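Local coordinates for inulin fructotransferase (Bacillus sp. snu-7, PDB 2INV), which probably depolymerises inulin by intramolecular fructosyl transfer, releasing cyclic di-fructose anhydride, at residues Gly228-Leu234 with Arg252-Glu258; Gln375-Ala381 with Ser395-Ser401; Arg114-Ser118 with Gly160-Ile164; Ala192-Val197 with Ala214-Ile219. All blocks are in the same frame, centred on the assembly; numbering follows the deposited sequence.

Contact 1 (Gly228-Leu234 with Arg252-Glu258); sequences GPDGVTL and RGRSLIE. With FRU (beta-D-fructofuranose), chain D.
Two neighbouring coils of the right-handed parallel beta-helix meet here, at a fructose-binding pocket which includes Arg252. Residues Gly228-Gly231 form a type I turn, closed by Gly231 N to Gly228 O at 2.6 Å. The second segment starts at Arg252, which follows a cis peptide bond. Arg252 CG lies 3.4 Å from Pro229 CD, and NH1 donates to O1 of the fructose at 3.3 Å. NH1 also hydrogen-bonds Tyr157 OH, and NE forms a salt bridge with Glu301. Gly253 CA lies 3.1 Å from Gly228 O, and a CB here would clash with Thr233 OG1. Arg254 N donates almost straight to Gly231 O at 2.8 Å. The Arg254 side chain (chi1 p, then extended) lays one guanidinium face on Val232 CG1, with NH2 3.3 Å away. Its NH2 also forms a salt bridge to Glu258 OE2 at 2.7 Å. Ser255 O accepts Thr233 OG1 at 2.7 Å. Both segments turn a corner next, at Thr233-Leu234 and at Leu256-Ile257. Leu256 O accepts Leu234 N at 3.1 Å. Ile257 pairs in parallel with Leu234, CA to CA 4.9 Å. Glu258 N returns the bond to Leu234 O at 2.8 Å, while Glu258 OE1 accepts Ser255 OG at 2.5 Å.

Contact 2 (Gln375-Ala381 with Ser395-Ser401); sequences QHVVLDA and SQITSYS
Three backbone hydrogen bonds join the segments. Thr398 N donates to Val377 O at 2.9 Å, Leu379 N to Thr398 O at 2.8 Å, and Tyr400 N to Leu379 O at 2.8 Å. All are close to straight. A weaker, bent bond runs from His376 N to Gln396 O at 2.7 Å, where segment 375-381 turns a corner. The bonds set a parallel register: Val377 opposite Ile397, Val378 opposite Thr398, Leu379 opposite Ser399. Strand axes 377-379 and 397-399 are 4.7 Å apart and 4° from parallel. These are successive rungs of the right-handed parallel beta-helix, near its C-terminal end and within its family repeat. Strand 351-357 pairs with the other side of 375-379. Val377, Leu379 and Ile397 share one face and pack on Val388 of strand 387-389; Leu379 CD2 is 4.5 Å from Ile397 CG2. Val378 and Thr398 occupy the other face, with Val378 CG2 4.1 Å from Thr398 CB. Val378 CG1 touches Tyr400 CE2 at 4.0 Å. At the N-terminal end Gln396 CB sits over the His376 ring face, 3.8 Å from its centroid, a CH-pi contact. His376 ND1 is hydrogen-bonded to Ser391 O. At the C-terminal end Ala381 CB meets Tyr400 CB at 3.8 Å.

Contact 3 (Arg114-Ser118 with Gly160-Ile164); sequences RVLTS and GKTGI
This contact links two parts of the parallel beta-helix that are not paired as strands. Strand 111-115 pairs with 135-146, whereas strand 162-166 pairs with 123-127. A lysine spans the gap between them. The backbones stay well apart, the closest CA pair in the register being Thr117 and Lys161 at 6.6 Å. Along the first segment, Val115 ends its strand. Its CA-to-CB bond points toward the other segment, and CG1 lies 4.1 Å from Lys161 CB and 4.2 Å from Thr162 O. Val115 packs on Leu145 of strand 135-146. The Val115 carbonyl O accepts a hydrogen bond from Lys161 NZ at 2.8 Å. The lysine reaches it with chi1 m and the next three torsions near t, so the side chain is almost fully extended. Gly147 O is a second acceptor for NZ. Leu116 points its CA-to-CB bond away, yet its CD2 comes within 4.1 Å of Lys161 NZ. Thr117 points its CA-to-CB bond toward segment 160-164, with OG1 3.6 Å from Lys161 CG; that hydroxyl is hydrogen-bonded to Pro122 O. Gly160 has a positive phi of 60°, which favours glycine. A water bridges the two backbones, donating to Thr117 O at 2.8 Å and weakly to Gly160 O at 3.3 Å.

Contact 4 (Ala192-Val197 with Ala214-Ile219); sequences ADALRV and AGQATI. With FRU (beta-D-fructofuranose), chain E.
Asp193 binds the fructose with both carboxylate oxygens: OD1 accepts sugar O4 at 2.7 Å and OD2 accepts sugar O3 at 2.6 Å. Arg134, of the same pocket, forms a salt bridge with OD2. Gln216 CB lies 3.9 Å from sugar O4. Next to the sugar site the backbones pair in parallel, Asp193 opposite Gln216 and Arg196 opposite Ile219. Ala192 N donates weakly to Ala214 O at 3.4 Å. Gln216 N donates to Ala192 O at 3.0 Å, and Ala194 N to Gln216 O at 3.0 Å. That same carbonyl also takes Thr218 OG1 at 3.1 Å. These are stacked coils of the right-handed parallel beta-helix, and both break strand conformation at the same level. Ala194 (phi/psi 62°/32°) and Ala217 (24°/65°) have positive phi, with Ala194 CA 3.1 Å from Ala217 O. Pairing then resumes: Ile219 N donates to Leu195 O at 2.9 Å and Val197 N to Ile219 O at 3.0 Å. Arg196 CG packs on Ile219 CB at 4.0 Å, and its NH1 makes a salt bridge to Asp199 of the second subunit.

All four contacts reach the same coiled parallel sheet. They follow one another along the chain as contact 3, contact 4, contact 1, contact 2, each closing before the next opens. None touches another. Contacts 2 and 3 are farthest apart, with centres 45 Å apart on opposite sides of the chain's centre. Contacts 1 and 4 are linked through neighbouring strands 232-240 and 215-216, their nearest atoms about 7 Å apart. Contacts 3 and 4 reach strands 162-166 and 185-193, which are neighbours in the sheet. Contacts 1 and 4 hold residues of two different sugar pockets, and contact 4 meets the second subunit. The beta-helix thus carries sugar sites and a subunit interface on one scaffold.

Contact 1 (Gly228-Leu234 with Arg252-Glu258)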
# COMPACT_ATOMS: atom_id res chain seq x y z
N GLY A 228 -20.49 -1.39 12.07
CA GLY A 228 -21.61 -1.84 12.86
C GLY A 228 -22.74 -2.42 12.02
O GLY A 228 -22.90 -2.06 10.84
N PRO A 229 -23.55 -3.33 12.60
CA PRO A 229 -24.69 -4.00 11.96
C PRO A 229 -25.59 -3.06 11.17
O PRO A 229 -26.14 -3.45 10.13
CB PRO A 229 -25.42 -4.61 13.14
CG PRO A 229 -24.29 -5.03 14.03
CD PRO A 229 -23.34 -3.83 13.97
N ASP A 230 -25.73 -1.84 11.66
CA ASP A 230 -26.58 -0.83 11.03
C ASP A 230 -25.76 0.17 10.24
O ASP A 230 -26.29 1.17 9.75
CB ASP A 230 -27.37 -0.07 12.09
CG ASP A 230 -28.32 -0.96 12.85
OD1 ASP A 230 -29.04 -1.76 12.22
OD2 ASP A 230 -28.34 -0.87 14.10
N GLY A 231 -24.46 -0.08 10.12
CA GLY A 231 -23.62 0.84 9.40
C GLY A 231 -22.87 0.20 8.26
O GLY A 231 -22.93 -1.02 8.04
N VAL A 232 -22.13 1.03 7.53
CA VAL A 232 -21.35 0.56 6.41
C VAL A 232 -19.89 0.59 6.81
O VAL A 232 -19.49 1.36 7.70
CB VAL A 232 -21.56 1.46 5.20
CG1 VAL A 232 -23.02 1.38 4.75
CG2 VAL A 232 -21.20 2.90 5.53
N THR A 233 -19.09 -0.24 6.16
CA THR A 233 -17.68 -0.27 6.45
C THR A 233 -17.13 0.74 5.45
O THR A 233 -16.73 1.84 5.83
CB THR A 233 -17.13 -1.68 6.24
OG1 THR A 233 -17.91 -2.60 7.02
CG2 THR A 233 -15.68 -1.76 6.70
N LEU A 234 -17.13 0.39 4.16
CA LEU A 234 -16.67 1.32 3.14
C LEU A 234 -17.86 1.55 2.21
O LEU A 234 -18.43 0.60 1.66
CB LEU A 234 -15.51 0.75 2.33
CG LEU A 234 -15.10 1.63 1.14
CD1 LEU A 234 -14.63 2.99 1.61
CD2 LEU A 234 -14.01 0.93 0.36
N ARG A 252 -18.50 -5.74 11.92
CA ARG A 252 -19.92 -6.31 11.61
C ARG A 252 -20.66 -5.14 11.09
O ARG A 252 -21.71 -4.77 11.60
CB ARG A 252 -20.39 -6.79 12.99
CG ARG A 252 -20.56 -5.78 14.05
CD ARG A 252 -20.97 -6.40 15.47
NE ARG A 252 -20.35 -7.61 15.92
CZ ARG A 252 -19.29 -7.64 16.70
NH1 ARG A 252 -18.73 -6.52 17.13
NH2 ARG A 252 -18.80 -8.81 17.07
N GLY A 253 -20.02 -4.55 9.96
CA GLY A 253 -20.89 -3.73 9.12
C GLY A 253 -22.06 -4.50 8.54
O GLY A 253 -22.09 -5.73 8.61
N ARG A 254 -23.04 -3.79 8.00
CA ARG A 254 -24.18 -4.45 7.37
C ARG A 254 -23.60 -4.97 6.07
O ARG A 254 -24.07 -5.96 5.49
CB ARG A 254 -25.32 -3.45 7.09
CG ARG A 254 -24.99 -2.42 6.02
CD ARG A 254 -26.07 -1.34 5.91
NE ARG A 254 -25.89 -0.53 4.71
CZ ARG A 254 -26.26 0.74 4.61
NH1 ARG A 254 -26.83 1.36 5.63
NH2 ARG A 254 -26.05 1.40 3.48
N SER A 255 -22.55 -4.29 5.63
CA SER A 255 -21.81 -4.61 4.42
C SER A 255 -20.36 -4.24 4.70
O SER A 255 -20.08 -3.53 5.66
CB SER A 255 -22.35 -3.80 3.23
OG SER A 255 -22.19 -2.41 3.45
N LEU A 256 -19.44 -4.73 3.87
CA LEU A 256 -18.03 -4.41 4.06
C LEU A 256 -17.62 -3.43 2.98
O LEU A 256 -16.83 -2.52 3.22
CB LEU A 256 -17.17 -5.68 3.99
CG LEU A 256 -17.39 -6.69 5.12
CD1 LEU A 256 -16.41 -7.84 4.94
CD2 LEU A 256 -17.19 -6.04 6.48
N ILE A 257 -18.15 -3.62 1.78
CA ILE A 257 -17.88 -2.72 0.67
C ILE A 257 -19.19 -2.51 -0.04
O ILE A 257 -19.82 -3.45 -0.52
CB ILE A 257 -16.84 -3.30 -0.29
CG1 ILE A 257 -15.48 -3.36 0.40
CG2 ILE A 257 -16.76 -2.43 -1.55
CD1 ILE A 257 -14.40 -4.03 -0.40
N GLU A 258 -19.60 -1.25 -0.10
CA GLU A 258 -20.88 -0.92 -0.68
C GLU A 258 -20.82 0.28 -1.61
O GLU A 258 -20.63 1.42 -1.17
CB GLU A 258 -21.87 -0.68 0.45
CG GLU A 258 -23.31 -0.65 0.04
CD GLU A 258 -24.20 -0.41 1.23
OE1 GLU A 258 -23.98 -1.07 2.27
OE2 GLU A 258 -25.13 0.43 1.13
C1 FRU D . -14.98 -7.21 19.22
C2 FRU D . -14.30 -7.27 17.79
C3 FRU D . -14.30 -5.91 17.03
C4 FRU D . -14.46 -6.28 15.54
C5 FRU D . -15.23 -7.56 15.62
C6 FRU D . -14.56 -8.59 14.70
O1 FRU D . -16.20 -6.42 19.21
O3 FRU D . -13.55 -4.73 17.19
O4 FRU D . -15.07 -5.25 14.78
O5 FRU D . -15.25 -7.98 17.03
O6 FRU D . -15.52 -9.52 14.40
O HOH W 1 -19.68 -1.22 3.57
O HOH W 2 -17.35 -4.14 9.17

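Contact 2 (Gln375-Ala381 with Ser395-Ser401)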
# COMPACT_ATOMS: atom_id res chain seq x y z
N GLN A 375 -25.07 -22.35 -3.97
CA GLN A 375 -25.10 -21.95 -5.37
C GLN A 375 -24.01 -20.90 -5.47
O GLN A 375 -24.15 -19.79 -4.94
CB GLN A 375 -26.46 -21.38 -5.77
CG GLN A 375 -27.55 -22.44 -6.00
CD GLN A 375 -27.12 -23.58 -6.91
OE1 GLN A 375 -26.80 -24.67 -6.43
NE2 GLN A 375 -27.09 -23.33 -8.22
N HIS A 376 -22.91 -21.27 -6.13
CA HIS A 376 -21.77 -20.39 -6.31
C HIS A 376 -22.15 -19.11 -7.03
O HIS A 376 -21.67 -18.02 -6.71
CB HIS A 376 -20.68 -21.11 -7.10
CG HIS A 376 -20.13 -22.31 -6.41
ND1 HIS A 376 -18.97 -22.94 -6.82
CD2 HIS A 376 -20.58 -23.01 -5.34
CE1 HIS A 376 -18.73 -23.96 -6.03
NE2 HIS A 376 -19.69 -24.03 -5.12
N VAL A 377 -23.01 -19.26 -8.03
CA VAL A 377 -23.44 -18.11 -8.80
C VAL A 377 -24.90 -18.23 -9.17
O VAL A 377 -25.36 -19.29 -9.59
CB VAL A 377 -22.60 -17.95 -10.08
CG1 VAL A 377 -22.99 -16.67 -10.80
CG2 VAL A 377 -21.12 -17.96 -9.75
N VAL A 378 -25.62 -17.14 -9.00
CA VAL A 378 -27.03 -17.12 -9.35
C VAL A 378 -27.26 -15.89 -10.20
O VAL A 378 -26.90 -14.77 -9.84
CB VAL A 378 -27.94 -17.02 -8.11
CG1 VAL A 378 -29.39 -16.81 -8.55
CG2 VAL A 378 -27.84 -18.28 -7.28
N LEU A 379 -27.83 -16.12 -11.37
CA LEU A 379 -28.14 -15.03 -12.28
C LEU A 379 -29.64 -14.91 -12.26
O LEU A 379 -30.37 -15.84 -12.61
CB LEU A 379 -27.65 -15.35 -13.69
CG LEU A 379 -26.17 -15.75 -13.97
CD1 LEU A 379 -25.25 -14.77 -13.87
CD2 LEU A 379 -25.73 -16.89 -13.38
N ASP A 380 -30.10 -13.75 -11.82
CA ASP A 380 -31.51 -13.47 -11.70
C ASP A 380 -32.16 -13.28 -13.08
O ASP A 380 -31.50 -12.86 -14.04
CB ASP A 380 -31.67 -12.23 -10.82
CG ASP A 380 -33.10 -11.90 -10.52
OD1 ASP A 380 -33.60 -12.27 -9.44
OD2 ASP A 380 -33.72 -11.24 -11.38
N ALA A 381 -33.44 -13.63 -13.18
CA ALA A 381 -34.18 -13.55 -14.45
C ALA A 381 -34.12 -12.20 -15.17
O ALA A 381 -34.50 -12.10 -16.33
CB ALA A 381 -35.63 -13.95 -14.20
N SER A 395 -24.27 -27.73 -11.48
CA SER A 395 -25.27 -27.81 -10.41
C SER A 395 -24.99 -26.87 -9.25
O SER A 395 -25.75 -26.82 -8.28
CB SER A 395 -25.41 -29.25 -9.91
OG SER A 395 -24.23 -29.72 -9.28
N GLN A 396 -23.91 -26.10 -9.36
CA GLN A 396 -23.57 -25.13 -8.33
C GLN A 396 -23.85 -23.75 -8.92
O GLN A 396 -23.54 -22.72 -8.31
CB GLN A 396 -22.10 -25.26 -7.92
CG GLN A 396 -21.74 -26.66 -7.33
CD GLN A 396 -20.27 -26.85 -7.04
OE1 GLN A 396 -19.40 -26.54 -7.88
NE2 GLN A 396 -19.97 -27.37 -5.85
N ILE A 397 -24.46 -23.75 -10.11
CA ILE A 397 -24.79 -22.52 -10.83
C ILE A 397 -26.27 -22.45 -11.26
O ILE A 397 -26.77 -23.35 -11.95
CB ILE A 397 -23.94 -22.40 -12.11
CG1 ILE A 397 -22.45 -22.43 -11.75
CG2 ILE A 397 -24.29 -21.12 -12.85
CD1 ILE A 397 -21.53 -22.37 -12.95
N THR A 398 -26.96 -21.38 -10.85
CA THR A 398 -28.36 -21.20 -11.23
C THR A 398 -28.50 -19.98 -12.13
O THR A 398 -28.20 -18.86 -11.73
CB THR A 398 -29.27 -20.97 -10.00
OG1 THR A 398 -29.25 -22.13 -9.15
CG2 THR A 398 -30.71 -20.72 -10.46
N SER A 399 -28.95 -20.21 -13.36
CA SER A 399 -29.16 -19.13 -14.30
C SER A 399 -30.64 -19.06 -14.64
O SER A 399 -31.19 -19.99 -15.23
CB SER A 399 -28.34 -19.36 -15.57
OG SER A 399 -28.68 -18.42 -16.58
N TYR A 400 -31.29 -17.97 -14.25
CA TYR A 400 -32.71 -17.80 -14.53
C TYR A 400 -32.87 -17.06 -15.83
O TYR A 400 -33.97 -16.61 -16.17
CB TYR A 400 -33.39 -16.98 -13.45
CG TYR A 400 -33.50 -17.72 -12.16
CD1 TYR A 400 -34.14 -18.96 -12.10
CD2 TYR A 400 -32.95 -17.20 -11.01
CE1 TYR A 400 -34.24 -19.64 -10.91
CE2 TYR A 400 -33.04 -17.87 -9.81
CZ TYR A 400 -33.68 -19.09 -9.76
OH TYR A 400 -33.78 -19.76 -8.58
N SER A 401 -31.77 -16.92 -16.53
CA SER A 401 -31.81 -16.24 -17.80
C SER A 401 -31.50 -17.33 -18.80
O SER A 401 -31.03 -18.41 -18.41
CB SER A 401 -30.76 -15.15 -17.85
OG SER A 401 -30.71 -14.56 -19.14

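Contact 3 (Arg114-Ser118 with Gly160-Ile164)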
# COMPACT_ATOMS: atom_id res chain seq x y z
N ARG A 114 -11.19 12.69 22.88
CA ARG A 114 -12.47 12.13 23.22
C ARG A 114 -13.51 13.11 22.73
O ARG A 114 -13.57 14.26 23.15
CB ARG A 114 -12.56 11.92 24.72
CG ARG A 114 -11.25 11.42 25.31
CD ARG A 114 -11.54 10.55 26.49
NE ARG A 114 -12.43 11.23 27.41
CZ ARG A 114 -13.31 10.63 28.20
NH1 ARG A 114 -13.40 9.32 28.19
NH2 ARG A 114 -14.09 11.36 28.97
N VAL A 115 -14.29 12.61 21.78
CA VAL A 115 -15.34 13.36 21.13
C VAL A 115 -16.57 13.40 22.03
O VAL A 115 -17.24 12.38 22.23
CB VAL A 115 -15.68 12.69 19.79
CG1 VAL A 115 -16.77 13.45 19.07
CG2 VAL A 115 -14.42 12.61 18.93
N LEU A 116 -16.84 14.57 22.59
CA LEU A 116 -17.98 14.76 23.48
C LEU A 116 -18.86 15.86 22.88
O LEU A 116 -19.29 16.78 23.58
CB LEU A 116 -17.49 15.18 24.86
CG LEU A 116 -16.42 14.25 25.43
CD1 LEU A 116 -15.79 14.88 26.67
CD2 LEU A 116 -17.05 12.91 25.77
N THR A 117 -19.12 15.74 21.58
CA THR A 117 -19.91 16.72 20.87
C THR A 117 -21.39 16.74 21.19
O THR A 117 -21.99 15.73 21.55
CB THR A 117 -19.73 16.56 19.36
OG1 THR A 117 -19.92 15.18 19.00
CG2 THR A 117 -18.34 17.01 18.93
N SER A 118 -21.97 17.92 21.03
CA SER A 118 -23.39 18.16 21.28
C SER A 118 -24.18 17.85 20.01
O SER A 118 -23.65 17.95 18.89
CB SER A 118 -23.61 19.63 21.66
OG SER A 118 -22.88 19.96 22.84
N GLY A 160 -24.60 9.20 17.94
CA GLY A 160 -24.72 10.46 17.23
C GLY A 160 -23.46 11.29 17.02
O GLY A 160 -23.56 12.47 16.66
N LYS A 161 -22.28 10.70 17.25
CA LYS A 161 -21.05 11.47 17.07
C LYS A 161 -20.34 11.11 15.76
O LYS A 161 -20.45 9.99 15.27
CB LYS A 161 -20.09 11.19 18.22
CG LYS A 161 -20.60 11.65 19.58
CD LYS A 161 -19.87 10.92 20.68
CE LYS A 161 -20.35 11.35 22.06
NZ LYS A 161 -19.44 10.87 23.13
N THR A 162 -19.63 12.07 15.19
CA THR A 162 -18.87 11.82 13.98
C THR A 162 -17.45 12.33 14.21
O THR A 162 -17.26 13.36 14.87
CB THR A 162 -19.46 12.52 12.74
OG1 THR A 162 -20.77 12.00 12.47
CG2 THR A 162 -18.57 12.24 11.52
N GLY A 163 -16.47 11.61 13.68
CA GLY A 163 -15.08 11.98 13.88
C GLY A 163 -14.57 13.07 12.96
O GLY A 163 -14.21 14.16 13.41
N ILE A 164 -14.52 12.77 11.66
CA ILE A 164 -14.05 13.74 10.68
C ILE A 164 -15.03 13.74 9.52
O ILE A 164 -15.31 12.69 8.93
CB ILE A 164 -12.66 13.37 10.13
CG1 ILE A 164 -11.62 13.50 11.24
CG2 ILE A 164 -12.30 14.26 8.95
CD1 ILE A 164 -10.23 13.00 10.84
O HOH W 3 -23.01 14.33 19.34

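Contact 4 (Ala192-Val197 with Ala214-Ile219)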
# COMPACT_ATOMS: atom_id res chain seq x y z
N ALA A 192 -15.29 13.92 -2.94
CA ALA A 192 -13.85 13.70 -2.84
C ALA A 192 -13.25 13.52 -4.23
O ALA A 192 -13.84 12.90 -5.11
CB ALA A 192 -13.57 12.48 -1.98
N ASP A 193 -12.06 14.08 -4.41
CA ASP A 193 -11.34 14.05 -5.67
C ASP A 193 -9.86 13.86 -5.33
O ASP A 193 -9.26 14.69 -4.65
CB ASP A 193 -11.63 15.37 -6.39
CG ASP A 193 -10.92 15.50 -7.72
OD1 ASP A 193 -10.45 14.48 -8.28
OD2 ASP A 193 -10.83 16.65 -8.22
N ALA A 194 -9.28 12.75 -5.80
CA ALA A 194 -7.88 12.42 -5.56
C ALA A 194 -7.64 12.25 -4.06
O ALA A 194 -6.55 12.55 -3.55
CB ALA A 194 -6.96 13.50 -6.11
N LEU A 195 -8.68 11.79 -3.37
CA LEU A 195 -8.61 11.57 -1.94
C LEU A 195 -7.83 10.33 -1.61
O LEU A 195 -7.80 9.36 -2.37
CB LEU A 195 -10.01 11.41 -1.33
CG LEU A 195 -10.03 10.84 0.09
CD1 LEU A 195 -9.52 11.87 1.08
CD2 LEU A 195 -11.44 10.41 0.45
N ARG A 196 -7.17 10.37 -0.46
CA ARG A 196 -6.43 9.22 -0.03
C ARG A 196 -6.72 8.89 1.41
O ARG A 196 -6.54 9.72 2.31
CB ARG A 196 -4.95 9.42 -0.21
CG ARG A 196 -4.43 8.71 -1.43
CD ARG A 196 -3.00 9.03 -1.58
NE ARG A 196 -2.84 10.47 -1.71
CZ ARG A 196 -1.71 11.11 -1.43
NH1 ARG A 196 -0.65 10.43 -1.01
NH2 ARG A 196 -1.64 12.42 -1.59
N VAL A 197 -7.18 7.67 1.59
CA VAL A 197 -7.52 7.12 2.88
C VAL A 197 -6.69 5.84 2.91
O VAL A 197 -7.06 4.84 2.31
CB VAL A 197 -9.03 6.82 2.91
CG1 VAL A 197 -9.41 6.14 4.20
CG2 VAL A 197 -9.82 8.11 2.73
N ALA A 214 -20.39 12.20 -4.63
CA ALA A 214 -19.78 11.72 -5.87
C ALA A 214 -18.27 11.76 -5.66
O ALA A 214 -17.79 12.38 -4.70
CB ALA A 214 -20.18 12.61 -7.03
N GLY A 215 -17.52 11.11 -6.55
CA GLY A 215 -16.09 11.11 -6.40
C GLY A 215 -15.29 10.81 -7.64
O GLY A 215 -15.80 10.29 -8.63
N GLN A 216 -14.00 11.13 -7.57
CA GLN A 216 -13.06 10.90 -8.66
C GLN A 216 -11.70 10.45 -8.16
O GLN A 216 -11.21 10.92 -7.13
CB GLN A 216 -12.88 12.16 -9.50
CG GLN A 216 -14.16 12.72 -10.08
CD GLN A 216 -14.62 11.97 -11.31
OE1 GLN A 216 -15.80 11.99 -11.67
NE2 GLN A 216 -13.68 11.28 -11.95
N ALA A 217 -11.09 9.54 -8.93
CA ALA A 217 -9.78 8.97 -8.65
C ALA A 217 -9.36 9.01 -7.19
O ALA A 217 -8.38 9.65 -6.82
CB ALA A 217 -8.73 9.66 -9.50
N THR A 218 -10.10 8.28 -6.37
CA THR A 218 -9.84 8.21 -4.94
C THR A 218 -9.18 6.87 -4.65
O THR A 218 -9.38 5.90 -5.38
CB THR A 218 -11.15 8.34 -4.15
OG1 THR A 218 -11.70 9.65 -4.36
CG2 THR A 218 -10.91 8.13 -2.67
N ILE A 219 -8.38 6.82 -3.60
CA ILE A 219 -7.70 5.59 -3.21
C ILE A 219 -7.97 5.28 -1.75
O ILE A 219 -7.81 6.14 -0.88
CB ILE A 219 -6.17 5.68 -3.38
CG1 ILE A 219 -5.80 5.85 -4.86
CG2 ILE A 219 -5.51 4.44 -2.81
CD1 ILE A 219 -4.32 6.06 -5.08
C1 FRU E . -9.08 18.00 -13.86
C2 FRU E . -10.22 17.01 -13.36
C3 FRU E . -10.03 16.52 -11.90
C4 FRU E . -10.57 15.07 -11.88
C5 FRU E . -10.32 14.64 -13.30
C6 FRU E . -11.51 14.22 -14.02
O1 FRU E . -8.09 17.57 -13.53
O2 FRU E . -11.44 17.62 -13.72
O3 FRU E . -10.22 17.15 -10.65
O4 FRU E . -9.97 14.28 -10.88
O5 FRU E . -9.91 15.82 -14.07
O6 FRU E . -11.79 13.46 -14.95